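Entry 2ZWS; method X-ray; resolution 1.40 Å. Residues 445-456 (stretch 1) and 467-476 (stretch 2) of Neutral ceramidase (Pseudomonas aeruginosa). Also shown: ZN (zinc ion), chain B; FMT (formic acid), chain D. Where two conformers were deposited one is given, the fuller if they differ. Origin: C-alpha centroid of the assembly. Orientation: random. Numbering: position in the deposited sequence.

Stretch 1, residues 445-456: YASYVTTREEYA
Stretch 2 467-476: YGPWTQAAYQ

Stretch 1 runs from a loop through a short strand, 448-449, into a helix that starts at Arg 452. Stretch 2 makes a type I turn from Gly 468 to Thr 471 and leads into a helix that includes Thr 471 to Gln 476. No direct hydrogen bond joins them; packing and three waters do. The CA atoms of Thr 451 and Gln 472 lie 5.5 Å apart, those of Arg 452 and Pro 469 5.4 Å.

Tyr 445 points away; its N donates to formic acid O1 (2.9 Å). Ala 446 (phi/psi -132/50) points toward stretch 2, its CB 3.8 Å from Tyr 467 OH at the ring edge. Water 1 links Ala 446 O and Tyr 475 OH, 2.8 Å from each. Ser 447 is at 61/-135. Tyr 448 (chi1 m) points away, and its OH binds zinc at 2.2 Å.

Val 449 (-132/122, chi1 t) points toward the second helix. Its CG2 is 3.5 Å from Tyr 475 CE2, and its CG1 is 3.6 Å from Gln 472 CA. Water 2 donates to Thr 450 O (2.7 Å) and Pro 469 O (2.9 Å) and accepts from Gln 472 N (3.0 Å), so it bridges backbone groups that do not bond directly.

Thr 451 (-69/167, chi1 p) caps its helix: OG1 accepts from Glu 454 N (3.1 Å), and its N donates to Glu 454 OE1 (2.9 Å).

Arg 452 has rotamers t, p, t and chi4 93°. Its CD sits over the Trp 470 six-membered ring, 3.6 Å from CH2. Pro 469 CB covers one guanidinium face, 3.5 Å from Arg 452 NE. Water 3 accepts from Arg 452 N and donates to Gln 472 OE1, both 2.9 Å.

Tyr 455 (chi1 t, chi2 95°) points toward the turn. Its ring face receives the Gly 468-Pro 469 backbone: Tyr 455 CE1 is 3.5 Å from Gly 468 C, and Pro 469 CA lies 7° off the ring normal, a CH-pi contact.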

ATOM      1  N   TYR A 445       7.683  -8.622  -1.150  1.00 11.63           N
ATOM      2  CA  TYR A 445       8.338  -7.539  -1.876  1.00 12.55           C
ATOM      3  C   TYR A 445       9.775  -7.893  -2.144  1.00 12.39           C
ATOM      4  O   TYR A 445      10.546  -8.128  -1.222  1.00 13.08           O
ATOM      5  CB  TYR A 445       8.248  -6.247  -1.069  1.00 12.88           C
ATOM      6  CG  TYR A 445       8.863  -5.094  -1.801  1.00 12.82           C
ATOM      7  CD1 TYR A 445       8.171  -4.421  -2.820  1.00 13.25           C
ATOM      8  CD2 TYR A 445      10.165  -4.699  -1.504  1.00 12.79           C
ATOM      9  CE1 TYR A 445       8.790  -3.360  -3.525  1.00 11.16           C
ATOM     10  CE2 TYR A 445      10.761  -3.638  -2.162  1.00 12.42           C
ATOM     11  CZ  TYR A 445      10.085  -2.978  -3.184  1.00 13.07           C
ATOM     12  OH  TYR A 445      10.680  -1.942  -3.845  1.00 13.79           O
ATOM     13  N   ALA A 446      10.136  -7.924  -3.426  1.00 11.60           N
ATOM     14  CA  ALA A 446      11.502  -8.295  -3.823  1.00 12.44           C
ATOM     15  C   ALA A 446      12.013  -7.266  -4.837  1.00 12.60           C
ATOM     16  O   ALA A 446      12.554  -7.623  -5.892  1.00 13.88           O
ATOM     17  CB  ALA A 446      11.506  -9.716  -4.386  1.00 13.73           C
ATOM     18  N   SER A 447      11.870  -5.994  -4.480  1.00 13.02           N
ATOM     19  CA  SER A 447      12.432  -4.880  -5.236  1.00 13.36           C
ATOM     20  C   SER A 447      11.903  -4.786  -6.671  1.00 13.41           C
ATOM     21  O   SER A 447      10.737  -4.920  -6.884  1.00 13.85           O
ATOM     22  CB  SER A 447      13.971  -4.909  -5.123  1.00 13.49           C
ATOM     23  OG  SER A 447      14.338  -4.699  -3.764  1.00 14.37           O
ATOM     24  N   TYR A 448      12.769  -4.576  -7.665  1.00 12.41           N
ATOM     25  CA  TYR A 448      12.317  -4.193  -9.015  1.00 14.30           C
ATOM     26  C   TYR A 448      12.497  -5.288 -10.065  1.00 13.76           C
ATOM     27  O   TYR A 448      13.347  -6.172  -9.917  1.00 14.51           O
ATOM     28  CB  TYR A 448      12.981  -2.871  -9.471  1.00 13.66           C
ATOM     29  CG  TYR A 448      12.449  -1.647  -8.744  1.00 14.26           C
ATOM     30  CD1 TYR A 448      12.870  -1.321  -7.456  1.00 14.63           C
ATOM     31  CD2 TYR A 448      11.530  -0.805  -9.357  1.00 14.40           C
ATOM     32  CE1 TYR A 448      12.339  -0.186  -6.766  1.00 12.90           C
ATOM     33  CE2 TYR A 448      11.030   0.327  -8.729  1.00 15.13           C
ATOM     34  CZ  TYR A 448      11.411   0.647  -7.417  1.00 13.72           C
ATOM     35  OH  TYR A 448      10.853   1.775  -6.796  1.00 16.25           O
ATOM     36  N   VAL A 449      11.679  -5.228 -11.111  1.00 14.20           N
ATOM     37  CA  VAL A 449      11.850  -6.119 -12.253  1.00 14.80           C
ATOM     38  C   VAL A 449      11.798  -5.329 -13.553  1.00 15.59           C
ATOM     39  O   VAL A 449      10.821  -4.688 -13.897  1.00 15.79           O
ATOM     40  CB  VAL A 449      10.809  -7.251 -12.284  1.00 15.23           C
ATOM     41  CG1 VAL A 449      11.063  -8.178 -13.459  1.00 13.97           C
ATOM     42  CG2 VAL A 449      10.796  -8.033 -10.947  1.00 16.43           C
ATOM     43  N   THR A 450      12.890  -5.465 -14.273  1.00 15.80           N
ATOM     44  CA  THR A 450      13.155  -4.757 -15.486  1.00 16.21           C
ATOM     45  C   THR A 450      13.322  -5.837 -16.594  1.00 16.17           C
ATOM     46  O   THR A 450      13.670  -6.992 -16.309  1.00 16.32           O
ATOM     47  CB  THR A 450      14.432  -4.023 -15.086  1.00 17.76           C
ATOM     48  OG1 THR A 450      14.400  -2.592 -15.098  1.00 21.90           O
ATOM     49  CG2 THR A 450      15.629  -4.799 -15.011  1.00 12.40           C
ATOM     50  N   THR A 451      13.035  -5.498 -17.846  1.00 16.10           N
ATOM     51  CA  THR A 451      13.257  -6.464 -18.924  1.00 16.58           C
ATOM     52  C   THR A 451      14.771  -6.648 -19.094  1.00 16.73           C
ATOM     53  O   THR A 451      15.549  -5.839 -18.610  1.00 16.71           O
ATOM     54  CB  THR A 451      12.695  -5.971 -20.254  1.00 16.19           C
ATOM     55  OG1 THR A 451      13.329  -4.731 -20.569  1.00 17.13           O
ATOM     56  CG2 THR A 451      11.167  -5.758 -20.187  1.00 16.20           C
ATOM     57  N   ARG A 452      15.173  -7.675 -19.840  1.00 17.54           N
ATOM     58  CA  ARG A 452      16.605  -7.876 -20.158  1.00 18.01           C
ATOM     59  C   ARG A 452      17.266  -6.604 -20.730  1.00 18.01           C
ATOM     60  O   ARG A 452      18.378  -6.212 -20.318  1.00 18.08           O
ATOM     61  CB  ARG A 452      16.779  -9.061 -21.133  1.00 18.14           C
ATOM     62  CG  ARG A 452      18.227  -9.323 -21.581  1.00 19.52           C
ATOM     63  CD  ARG A 452      19.063  -9.820 -20.432  1.00 20.64           C
ATOM     64  NE  ARG A 452      20.514  -9.876 -20.658  1.00 23.41           N
ATOM     65  CZ  ARG A 452      21.363  -8.901 -20.342  1.00 23.90           C
ATOM     66  NH1 ARG A 452      22.663  -9.065 -20.545  1.00 24.57           N
ATOM     67  NH2 ARG A 452      20.921  -7.757 -19.824  1.00 24.49           N
ATOM     68  N   GLU A 453      16.548  -5.950 -21.630  1.00 19.07           N
ATOM     69  CA  GLU A 453      17.068  -4.741 -22.308  1.00 19.38           C
ATOM     70  C   GLU A 453      17.166  -3.562 -21.340  1.00 19.58           C
ATOM     71  O   GLU A 453      18.192  -2.880 -21.265  1.00 20.68           O
ATOM     72  CB  GLU A 453      16.204  -4.390 -23.520  1.00 20.27           C
ATOM     73  CG  GLU A 453      16.134  -5.507 -24.580  1.00 21.68           C
ATOM     74  CD  GLU A 453      14.985  -6.521 -24.408  1.00 24.09           C
ATOM     75  OE1 GLU A 453      14.414  -6.698 -23.291  1.00 21.38           O
ATOM     76  OE2 GLU A 453      14.640  -7.172 -25.431  1.00 29.22           O
ATOM     77  N   GLU A 454      16.117  -3.348 -20.545  1.00 18.52           N
ATOM     78  CA  GLU A 454      16.176  -2.319 -19.514  1.00 18.34           C
ATOM     79  C   GLU A 454      17.299  -2.582 -18.520  1.00 17.97           C
ATOM     80  O   GLU A 454      17.987  -1.651 -18.090  1.00 18.86           O
ATOM     81  CB  GLU A 454      14.855  -2.251 -18.744  1.00 18.37           C
ATOM     82  CG  GLU A 454      13.717  -1.643 -19.530  1.00 18.86           C
ATOM     83  CD  GLU A 454      12.359  -2.052 -19.017  1.00 18.76           C
ATOM     84  OE1 GLU A 454      12.286  -2.738 -17.973  1.00 17.39           O
ATOM     85  OE2 GLU A 454      11.360  -1.697 -19.668  1.00 19.17           O
ATOM     86  N   TYR A 455      17.439  -3.843 -18.105  1.00 17.48           N
ATOM     87  CA  TYR A 455      18.449  -4.214 -17.123  1.00 18.02           C
ATOM     88  C   TYR A 455      19.817  -3.751 -17.574  1.00 19.20           C
ATOM     89  O   TYR A 455      20.587  -3.230 -16.757  1.00 19.36           O
ATOM     90  CB  TYR A 455      18.459  -5.723 -16.917  1.00 17.20           C
ATOM     91  CG  TYR A 455      19.424  -6.199 -15.868  1.00 17.81           C
ATOM     92  CD1 TYR A 455      18.997  -6.412 -14.547  1.00 18.10           C
ATOM     93  CD2 TYR A 455      20.766  -6.483 -16.194  1.00 16.36           C
ATOM     94  CE1 TYR A 455      19.868  -6.866 -13.573  1.00 19.13           C
ATOM     95  CE2 TYR A 455      21.661  -6.941 -15.223  1.00 16.59           C
ATOM     96  CZ  TYR A 455      21.188  -7.139 -13.904  1.00 17.49           C
ATOM     97  OH  TYR A 455      22.042  -7.593 -12.935  1.00 18.52           O
ATOM     98  N   ALA A 456      20.104  -3.922 -18.874  1.00 20.31           N
ATOM     99  CA  ALA A 456      21.439  -3.590 -19.409  1.00 21.00           C
ATOM    100  C   ALA A 456      21.794  -2.119 -19.221  1.00 21.30           C
ATOM    101  O   ALA A 456      22.970  -1.781 -19.043  1.00 23.02           O
ATOM    102  CB  ALA A 456      21.562  -3.986 -20.880  1.00 21.65           C
ATOM    103  N   TYR A 467      17.897 -10.374  -8.973  1.00 15.34           N
ATOM    104  CA  TYR A 467      18.346 -11.732  -9.341  1.00 15.67           C
ATOM    105  C   TYR A 467      19.036 -11.816 -10.704  1.00 16.11           C
ATOM    106  O   TYR A 467      19.156 -12.889 -11.280  1.00 16.58           O
ATOM    107  CB  TYR A 467      17.167 -12.720  -9.218  1.00 16.69           C
ATOM    108  CG  TYR A 467      16.461 -12.548  -7.880  1.00 15.87           C
ATOM    109  CD1 TYR A 467      17.027 -13.044  -6.695  1.00 16.44           C
ATOM    110  CD2 TYR A 467      15.241 -11.847  -7.787  1.00 17.05           C
ATOM    111  CE1 TYR A 467      16.383 -12.847  -5.447  1.00 15.77           C
ATOM    112  CE2 TYR A 467      14.588 -11.645  -6.544  1.00 16.44           C
ATOM    113  CZ  TYR A 467      15.157 -12.161  -5.395  1.00 15.68           C
ATOM    114  OH  TYR A 467      14.518 -11.946  -4.182  1.00 16.98           O
ATOM    115  N   GLY A 468      19.430 -10.658 -11.216  1.00 16.12           N
ATOM    116  CA  GLY A 468      20.202 -10.590 -12.455  1.00 15.85           C
ATOM    117  C   GLY A 468      19.391 -10.301 -13.702  1.00 16.58           C
ATOM    118  O   GLY A 468      18.176 -10.033 -13.653  1.00 15.35           O
ATOM    119  N   PRO A 469      20.041 -10.394 -14.861  1.00 17.46           N
ATOM    120  CA  PRO A 469      19.439  -9.957 -16.110  1.00 17.76           C
ATOM    121  C   PRO A 469      18.183 -10.746 -16.499  1.00 17.75           C
ATOM    122  O   PRO A 469      17.344 -10.232 -17.233  1.00 18.07           O
ATOM    123  CB  PRO A 469      20.571 -10.163 -17.139  1.00 18.31           C
ATOM    124  CG  PRO A 469      21.472 -11.178 -16.528  1.00 18.10           C
ATOM    125  CD  PRO A 469      21.409 -10.922 -15.048  1.00 17.56           C
ATOM    126  N   TRP A 470      18.080 -11.987 -16.033  1.00 17.22           N
ATOM    127  CA  TRP A 470      16.974 -12.853 -16.437  1.00 17.08           C
ATOM    128  C   TRP A 470      15.862 -12.937 -15.395  1.00 16.46           C
ATOM    129  O   TRP A 470      15.002 -13.805 -15.486  1.00 16.22           O
ATOM    130  CB  TRP A 470      17.481 -14.249 -16.826  1.00 18.76           C
ATOM    131  CG  TRP A 470      18.513 -14.148 -17.933  1.00 20.09           C
ATOM    132  CD1 TRP A 470      19.846 -14.367 -17.824  1.00 21.66           C
ATOM    133  CD2 TRP A 470      18.272 -13.714 -19.271  1.00 21.38           C
ATOM    134  NE1 TRP A 470      20.461 -14.130 -19.035  1.00 21.96           N
ATOM    135  CE2 TRP A 470      19.516 -13.726 -19.939  1.00 21.86           C
ATOM    136  CE3 TRP A 470      17.122 -13.333 -19.980  1.00 20.92           C
ATOM    137  CZ2 TRP A 470      19.647 -13.372 -21.296  1.00 21.45           C
ATOM    138  CZ3 TRP A 470      17.250 -12.975 -21.329  1.00 21.46           C
ATOM    139  CH2 TRP A 470      18.509 -13.004 -21.967  1.00 22.07           C
ATOM    140  N   THR A 471      15.868 -12.006 -14.446  1.00 15.17           N
ATOM    141  CA  THR A 471      14.783 -11.916 -13.453  1.00 13.98           C
ATOM    142  C   THR A 471      13.404 -11.846 -14.124  1.00 13.57           C
ATOM    143  O   THR A 471      12.461 -12.581 -13.737  1.00 14.95           O
ATOM    144  CB  THR A 471      15.004 -10.733 -12.487  1.00 12.25           C
ATOM    145  OG1 THR A 471      16.255 -10.901 -11.808  1.00 13.74           O
ATOM    146  CG2 THR A 471      13.882 -10.650 -11.449  1.00 14.81           C
ATOM    147  N   GLN A 472      13.262 -10.977 -15.129  1.00 14.57           N
ATOM    148  CA  GLN A 472      11.969 -10.836 -15.789  1.00 14.71           C
ATOM    149  C   GLN A 472      11.558 -12.133 -16.477  1.00 15.14           C
ATOM    150  O   GLN A 472      10.397 -12.536 -16.402  1.00 15.59           O
ATOM    151  CB  GLN A 472      11.985  -9.673 -16.787  1.00 15.65           C
ATOM    152  CG  GLN A 472      10.608  -9.265 -17.361  1.00 14.70           C
ATOM    153  CD  GLN A 472      10.116 -10.164 -18.491  1.00 15.80           C
ATOM    154  OE1 GLN A 472      10.914 -10.812 -19.181  1.00 18.14           O
ATOM    155  NE2 GLN A 472       8.790 -10.202 -18.700  1.00 13.71           N
ATOM    156  N   ALA A 473      12.512 -12.762 -17.165  1.00 15.61           N
ATOM    157  CA  ALA A 473      12.289 -14.025 -17.886  1.00 15.45           C
ATOM    158  C   ALA A 473      11.808 -15.107 -16.911  1.00 15.42           C
ATOM    159  O   ALA A 473      10.874 -15.869 -17.231  1.00 15.73           O
ATOM    160  CB  ALA A 473      13.584 -14.456 -18.580  1.00 16.38           C
ATOM    161  N   ALA A 474      12.404 -15.131 -15.720  1.00 15.23           N
ATOM    162  CA  ALA A 474      11.999 -16.091 -14.660  1.00 14.97           C
ATOM    163  C   ALA A 474      10.541 -15.880 -14.285  1.00 14.41           C
ATOM    164  O   ALA A 474       9.763 -16.851 -14.212  1.00 14.74           O
ATOM    165  CB  ALA A 474      12.865 -15.937 -13.412  1.00 15.64           C
ATOM    166  N   TYR A 475      10.169 -14.622 -14.021  1.00 13.27           N
ATOM    167  CA  TYR A 475       8.759 -14.356 -13.671  1.00 12.50           C
ATOM    168  C   TYR A 475       7.825 -14.725 -14.820  1.00 13.44           C
ATOM    169  O   TYR A 475       6.748 -15.256 -14.595  1.00 13.16           O
ATOM    170  CB  TYR A 475       8.566 -12.904 -13.286  1.00 13.16           C
ATOM    171  CG  TYR A 475       8.946 -12.571 -11.871  1.00 12.67           C
ATOM    172  CD1 TYR A 475       8.135 -12.961 -10.799  1.00 12.15           C
ATOM    173  CD2 TYR A 475      10.098 -11.826 -11.597  1.00 12.42           C
ATOM    174  CE1 TYR A 475       8.469 -12.632  -9.495  1.00 13.47           C
ATOM    175  CE2 TYR A 475      10.433 -11.468 -10.308  1.00 13.04           C
ATOM    176  CZ  TYR A 475       9.605 -11.877  -9.245  1.00 14.17           C
ATOM    177  OH  TYR A 475       9.892 -11.528  -7.944  1.00 14.40           O
ATOM    178  N   GLN A 476       8.240 -14.466 -16.062  1.00 13.70           N
ATOM    179  CA  GLN A 476       7.372 -14.791 -17.177  1.00 14.42           C
ATOM    180  C   GLN A 476       7.163 -16.312 -17.256  1.00 14.41           C
ATOM    181  O   GLN A 476       6.024 -16.775 -17.413  1.00 15.31           O
ATOM    182  CB  GLN A 476       7.946 -14.253 -18.492  1.00 14.46           C
ATOM    183  CG  GLN A 476       6.978 -14.297 -19.653  1.00 16.54           C
ATOM    184  CD  GLN A 476       7.361 -13.335 -20.754  1.00 18.61           C
ATOM    185  OE1 GLN A 476       7.678 -12.168 -20.495  1.00 19.73           O
ATOM    186  NE2 GLN A 476       7.315 -13.813 -21.998  1.00 20.23           N
TER
HETATM  187 ZN    ZN B 647       8.803   1.900  -6.088  1.00 14.79          ZN
HETATM  188  C   FMT D 649       9.805  -9.072   1.868  1.00 14.68           C
HETATM  189  O1  FMT D 649       8.769  -9.532   1.328  1.00 13.16           O
HETATM  190  O2  FMT D 649       9.986  -9.023   3.105  1.00 13.97           O
HETATM  191  O   HOH W   1      11.918  -9.659  -7.734  1.00 16.32           O
HETATM  192  O   HOH W   2      15.379  -8.910 -15.532  1.00 17.50           O
HETATM  193  O   HOH W   3      13.444  -9.980 -20.312  1.00 18.62           O
HETATM  194  O   HOH W   4       9.668   3.069  -4.551  1.00 20.14           O